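Side-chain contacts in circadian oscillation regulator (Nostoc sp., PDB 1R5Q), which probably stimulates KaiC autophosphorylation as part of the KaiABC oscillator, the main circadian regulator of cyanobacteria: residues N41-C45 and A46-V50; I54-H57 and M58-D62. All coordinates share one frame; numbering follows the deposited sequence.

Contact 1 (41-45 with 46-50) closes helix 33-45 and leads into helix 50-67. Contact 2 (54-57 with 58-62) lies within that next helix, and the centres of the two are about 17 Å apart. Both are partly buried. In contact 1 only Val-43 and Ile-48 are buried among the touching residues, and backbone bonds of a helix end do most of the work. In contact 2 four residues are buried: Ile-56, His-57, Leu-60 and Ile-61. Its backbone bonds are those of a regular helix, and its side chains add aliphatic, sulfur-aromatic and carboxylate contacts. Helix 8-24 is a shared neighbour: it packs on Val-43 and Ile-48 in contact 1 and on Leu-60 in contact 2.

Contact 1: residues N41-C45 and A46-V50; sequences NAVFC and ANIPV
Ile-48 folds back over Val-43 on the buried side of this turn. Its CD1 lies 3.7 Å from Val-43 CA and 4.1 Å from Val-43 CG1. The two side chains cross at about a right angle. Ile-48 CG1 stands anti to its own carbonyl carbon (chi1 -70°), and the chain runs on nearly extended, which carries CD1 back to the helix. Leu-14 of helix 8-24 touches both residues, and Leu-92 of helix 82-100 also meets Val-43. The backbone makes the turn a Schellman motif that ends helix 33-45. Asn-47 has the positive phi, 58°, that turns the chain out of the helix. Ile-48 N then donates to Val-43 O at 3.2 Å, in the carbonyl plane. Ala-46 N reaches Ala-42 O at 3.0 Å. A weak bond of 3.3 Å joins Asn-47 N to Phe-44 O. A water also donates to Val-43 O at 2.8 Å, so Ile-48 N and this water both grip that oxygen. The water lies doubtfully close to Ile-48 O. The Phe-44 ring leaves this turn for helix 82-100, where it meets Tyr-96 edge-to-face. The solvent side is looser. Cys-45 and Asn-47 are exposed there, and the first bond of each side chain points away from the partner segment.

Contact 2: residues I54-H57 and M58-D62; sequences IEIH and MELID
A regular stretch of helix 50-67 forms this contact, with side chains meeting one and four residues apart. Ile-61 N donates to His-57 O at 2.9 Å. The His-57 ring swings out with CG anti to the backbone N (chi1 -179°) and presents its CD2 and NE2 side to Met-58 and Ile-61. Met-58, bent at chi2 and chi3, brings SD in the ring plane to the edge, 3.8 Å from His-57 CD2. Ile-61 CG1 approaches His-57 NE2 obliquely at 3.8 Å. His-57 ND1 is hydrogen-bonded to Tyr-18 OH of helix 8-24. With an alanine here, Met-58 SD would probably lose its aromatic edge and Tyr-18 OH its imidazole partner. Ile-56 and Leu-60 run side by side, CG2 to CD1 3.7 Å. The carboxylates of Glu-55 and Glu-59 are nearly parallel, 12° apart, with OE1 of Glu-55 3.4 Å from OE2 of Glu-59. These like charges are probably eased by Lys-15, which forms a salt bridge with Glu-59 OE1. Lys-15 and Tyr-18 belong to helix 8-24, which also packs on Leu-60, while Ile-61 meets Leu-78 and Tyr-81 in the loop before helix 82-100.

Contact 1: residues N41-C45 and A46-V50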
loop_
_atom_site.group_PDB
_atom_site.type_symbol
_atom_site.label_atom_id
_atom_site.label_comp_id
_atom_site.label_asym_id
_atom_site.label_seq_id
_atom_site.Cartn_x
_atom_site.Cartn_y
_atom_site.Cartn_z
ATOM N N ASN A 41 6.162 -7.927 0.089
ATOM C CA ASN A 41 7.302 -8.583 -0.539
ATOM C C ASN A 41 7.739 -7.851 -1.815
ATOM O O ASN A 41 8.932 -7.764 -2.116
ATOM C CB ASN A 41 6.942 -10.048 -0.813
ATOM C CG ASN A 41 8.137 -10.875 -1.269
ATOM O OD1 ASN A 41 8.273 -11.176 -2.453
ATOM N ND2 ASN A 41 9.004 -11.247 -0.326
ATOM N N ALA A 42 6.785 -7.291 -2.545
ATOM C CA ALA A 42 7.102 -6.576 -3.772
ATOM C C ALA A 42 7.801 -5.246 -3.525
ATOM O O ALA A 42 8.763 -4.933 -4.222
ATOM C CB ALA A 42 5.831 -6.353 -4.613
ATOM N N VAL A 43 7.321 -4.447 -2.562
ATOM C CA VAL A 43 7.951 -3.152 -2.288
ATOM C C VAL A 43 9.314 -3.395 -1.644
ATOM O O VAL A 43 10.243 -2.603 -1.814
ATOM C CB VAL A 43 7.077 -2.236 -1.349
ATOM C CG1 VAL A 43 5.738 -1.935 -2.010
ATOM C CG2 VAL A 43 6.830 -2.909 -0.033
ATOM N N PHE A 44 9.402 -4.502 -0.910
ATOM C CA PHE A 44 10.617 -4.951 -0.234
ATOM C C PHE A 44 11.642 -5.331 -1.318
ATOM O O PHE A 44 12.756 -4.836 -1.328
ATOM C CB PHE A 44 10.269 -6.172 0.608
ATOM C CG PHE A 44 11.431 -6.784 1.350
ATOM C CD1 PHE A 44 12.188 -6.034 2.244
ATOM C CD2 PHE A 44 11.713 -8.137 1.207
ATOM C CE1 PHE A 44 13.205 -6.623 2.990
ATOM C CE2 PHE A 44 12.723 -8.738 1.945
ATOM C CZ PHE A 44 13.473 -7.978 2.845
ATOM N N CYS A 45 11.247 -6.206 -2.237
ATOM C CA CYS A 45 12.156 -6.623 -3.313
ATOM C C CYS A 45 12.584 -5.511 -4.276
ATOM O O CYS A 45 13.698 -5.554 -4.793
ATOM C CB CYS A 45 11.523 -7.753 -4.110
ATOM S SG CYS A 45 11.441 -9.227 -3.144
ATOM N N ALA A 46 11.719 -4.525 -4.523
ATOM C CA ALA A 46 12.058 -3.427 -5.430
ATOM C C ALA A 46 12.731 -2.215 -4.773
ATOM O O ALA A 46 12.991 -1.222 -5.447
ATOM C CB ALA A 46 10.813 -2.972 -6.202
ATOM N N ASN A 47 12.995 -2.294 -3.467
ATOM C CA ASN A 47 13.674 -1.225 -2.719
ATOM C C ASN A 47 12.935 0.097 -2.796
ATOM O O ASN A 47 13.541 1.165 -2.796
ATOM C CB ASN A 47 15.096 -1.017 -3.257
ATOM C CG ASN A 47 15.993 -0.297 -2.261
ATOM O OD1 ASN A 47 16.917 0.434 -2.634
ATOM N ND2 ASN A 47 15.726 -0.512 -0.994
ATOM N N ILE A 48 11.618 0.028 -2.871
ATOM C CA ILE A 48 10.803 1.227 -2.963
ATOM C C ILE A 48 10.839 1.977 -1.634
ATOM O O ILE A 48 10.618 1.378 -0.594
ATOM C CB ILE A 48 9.360 0.846 -3.314
ATOM C CG1 ILE A 48 9.329 0.340 -4.765
ATOM C CG2 ILE A 48 8.432 2.056 -3.107
ATOM C CD1 ILE A 48 8.259 -0.656 -5.006
ATOM N N PRO A 49 11.137 3.285 -1.664
ATOM C CA PRO A 49 11.209 4.129 -0.473
ATOM C C PRO A 49 9.820 4.284 0.162
ATOM O O PRO A 49 8.806 4.315 -0.533
ATOM C CB PRO A 49 11.728 5.471 -1.008
ATOM C CG PRO A 49 12.347 5.147 -2.329
ATOM C CD PRO A 49 11.446 4.067 -2.875
ATOM N N VAL A 50 9.783 4.401 1.477
ATOM C CA VAL A 50 8.511 4.559 2.170
ATOM C C VAL A 50 7.721 5.784 1.693
ATOM O O VAL A 50 6.513 5.705 1.529
ATOM C CB VAL A 50 8.737 4.604 3.710
ATOM C CG1 VAL A 50 7.453 5.029 4.428
ATOM C CG2 VAL A 50 9.166 3.219 4.191
HETATM O O HOH W 1 10.951 -0.878 0.239
#

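Contact 2: residues I54-H57 and M58-D62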
loop_
_atom_site.group_PDB
_atom_site.type_symbol
_atom_site.label_atom_id
_atom_site.label_comp_id
_atom_site.label_asym_id
_atom_site.label_seq_id
_atom_site.Cartn_x
_atom_site.Cartn_y
_atom_site.Cartn_z
ATOM N N ILE A 54 3.656 6.067 0.842
ATOM C CA ILE A 54 2.766 7.013 1.481
ATOM C C ILE A 54 2.052 7.829 0.423
ATOM O O ILE A 54 0.888 8.188 0.594
ATOM C CB ILE A 54 3.527 7.941 2.455
ATOM C CG1 ILE A 54 4.033 7.120 3.652
ATOM C CG2 ILE A 54 2.615 9.070 2.934
ATOM C CD1 ILE A 54 4.697 7.947 4.741
ATOM N N GLU A 55 2.746 8.104 -0.681
ATOM C CA GLU A 55 2.159 8.886 -1.758
ATOM C C GLU A 55 1.051 8.090 -2.449
ATOM O O GLU A 55 0.016 8.644 -2.792
ATOM C CB GLU A 55 3.238 9.299 -2.758
ATOM C CG GLU A 55 2.831 10.464 -3.619
ATOM C CD GLU A 55 3.850 10.755 -4.686
ATOM O OE1 GLU A 55 3.826 10.067 -5.739
ATOM O OE2 GLU A 55 4.682 11.661 -4.459
ATOM N N ILE A 56 1.274 6.795 -2.646
ATOM C CA ILE A 56 0.272 5.927 -3.249
ATOM C C ILE A 56 -0.979 5.943 -2.353
ATOM O O ILE A 56 -2.103 6.091 -2.845
ATOM C CB ILE A 56 0.814 4.492 -3.409
ATOM C CG1 ILE A 56 1.806 4.450 -4.586
ATOM C CG2 ILE A 56 -0.326 3.507 -3.649
ATOM C CD1 ILE A 56 2.549 3.153 -4.715
ATOM N N HIS A 57 -0.775 5.816 -1.041
ATOM C CA HIS A 57 -1.879 5.850 -0.075
ATOM C C HIS A 57 -2.742 7.118 -0.281
ATOM O O HIS A 57 -3.956 7.033 -0.495
ATOM C CB HIS A 57 -1.327 5.865 1.362
ATOM C CG HIS A 57 -2.392 5.870 2.419
ATOM N ND1 HIS A 57 -2.967 4.713 2.905
ATOM C CD2 HIS A 57 -3.001 6.893 3.065
ATOM C CE1 HIS A 57 -3.886 5.024 3.804
ATOM N NE2 HIS A 57 -3.927 6.342 3.920
ATOM N N MET A 58 -2.100 8.283 -0.204
ATOM C CA MET A 58 -2.790 9.556 -0.368
ATOM C C MET A 58 -3.497 9.697 -1.721
ATOM O O MET A 58 -4.604 10.234 -1.805
ATOM C CB MET A 58 -1.803 10.711 -0.185
ATOM C CG MET A 58 -1.202 10.782 1.209
ATOM S SD MET A 58 -2.464 10.609 2.512
ATOM C CE MET A 58 -3.184 12.298 2.521
ATOM N N GLU A 59 -2.862 9.219 -2.782
ATOM C CA GLU A 59 -3.470 9.317 -4.093
ATOM C C GLU A 59 -4.763 8.508 -4.158
ATOM O O GLU A 59 -5.758 8.967 -4.727
ATOM C CB GLU A 59 -2.500 8.826 -5.170
ATOM C CG GLU A 59 -1.292 9.731 -5.356
ATOM C CD GLU A 59 -0.439 9.323 -6.547
ATOM O OE1 GLU A 59 -0.808 8.343 -7.247
ATOM O OE2 GLU A 59 0.598 9.985 -6.780
ATOM N N LEU A 60 -4.740 7.308 -3.586
ATOM C CA LEU A 60 -5.918 6.456 -3.590
ATOM C C LEU A 60 -7.006 7.054 -2.704
ATOM O O LEU A 60 -8.198 6.938 -3.014
ATOM C CB LEU A 60 -5.543 5.039 -3.143
ATOM C CG LEU A 60 -4.735 4.316 -4.228
ATOM C CD1 LEU A 60 -4.040 3.074 -3.664
ATOM C CD2 LEU A 60 -5.691 3.927 -5.374
ATOM N N ILE A 61 -6.599 7.708 -1.618
ATOM C CA ILE A 61 -7.573 8.333 -0.730
ATOM C C ILE A 61 -8.277 9.446 -1.525
ATOM O O ILE A 61 -9.494 9.612 -1.413
ATOM C CB ILE A 61 -6.908 8.929 0.536
ATOM C CG1 ILE A 61 -6.402 7.811 1.453
ATOM C CG2 ILE A 61 -7.889 9.797 1.301
ATOM C CD1 ILE A 61 -7.427 6.766 1.837
ATOM N N ASP A 62 -7.520 10.182 -2.344
ATOM C CA ASP A 62 -8.116 11.256 -3.147
ATOM C C ASP A 62 -9.117 10.698 -4.148
ATOM O O ASP A 62 -10.211 11.254 -4.309
ATOM C CB ASP A 62 -7.048 12.062 -3.892
ATOM C CG ASP A 62 -6.379 13.105 -3.009
ATOM O OD1 ASP A 62 -6.920 13.393 -1.919
ATOM O OD2 ASP A 62 -5.314 13.642 -3.407
#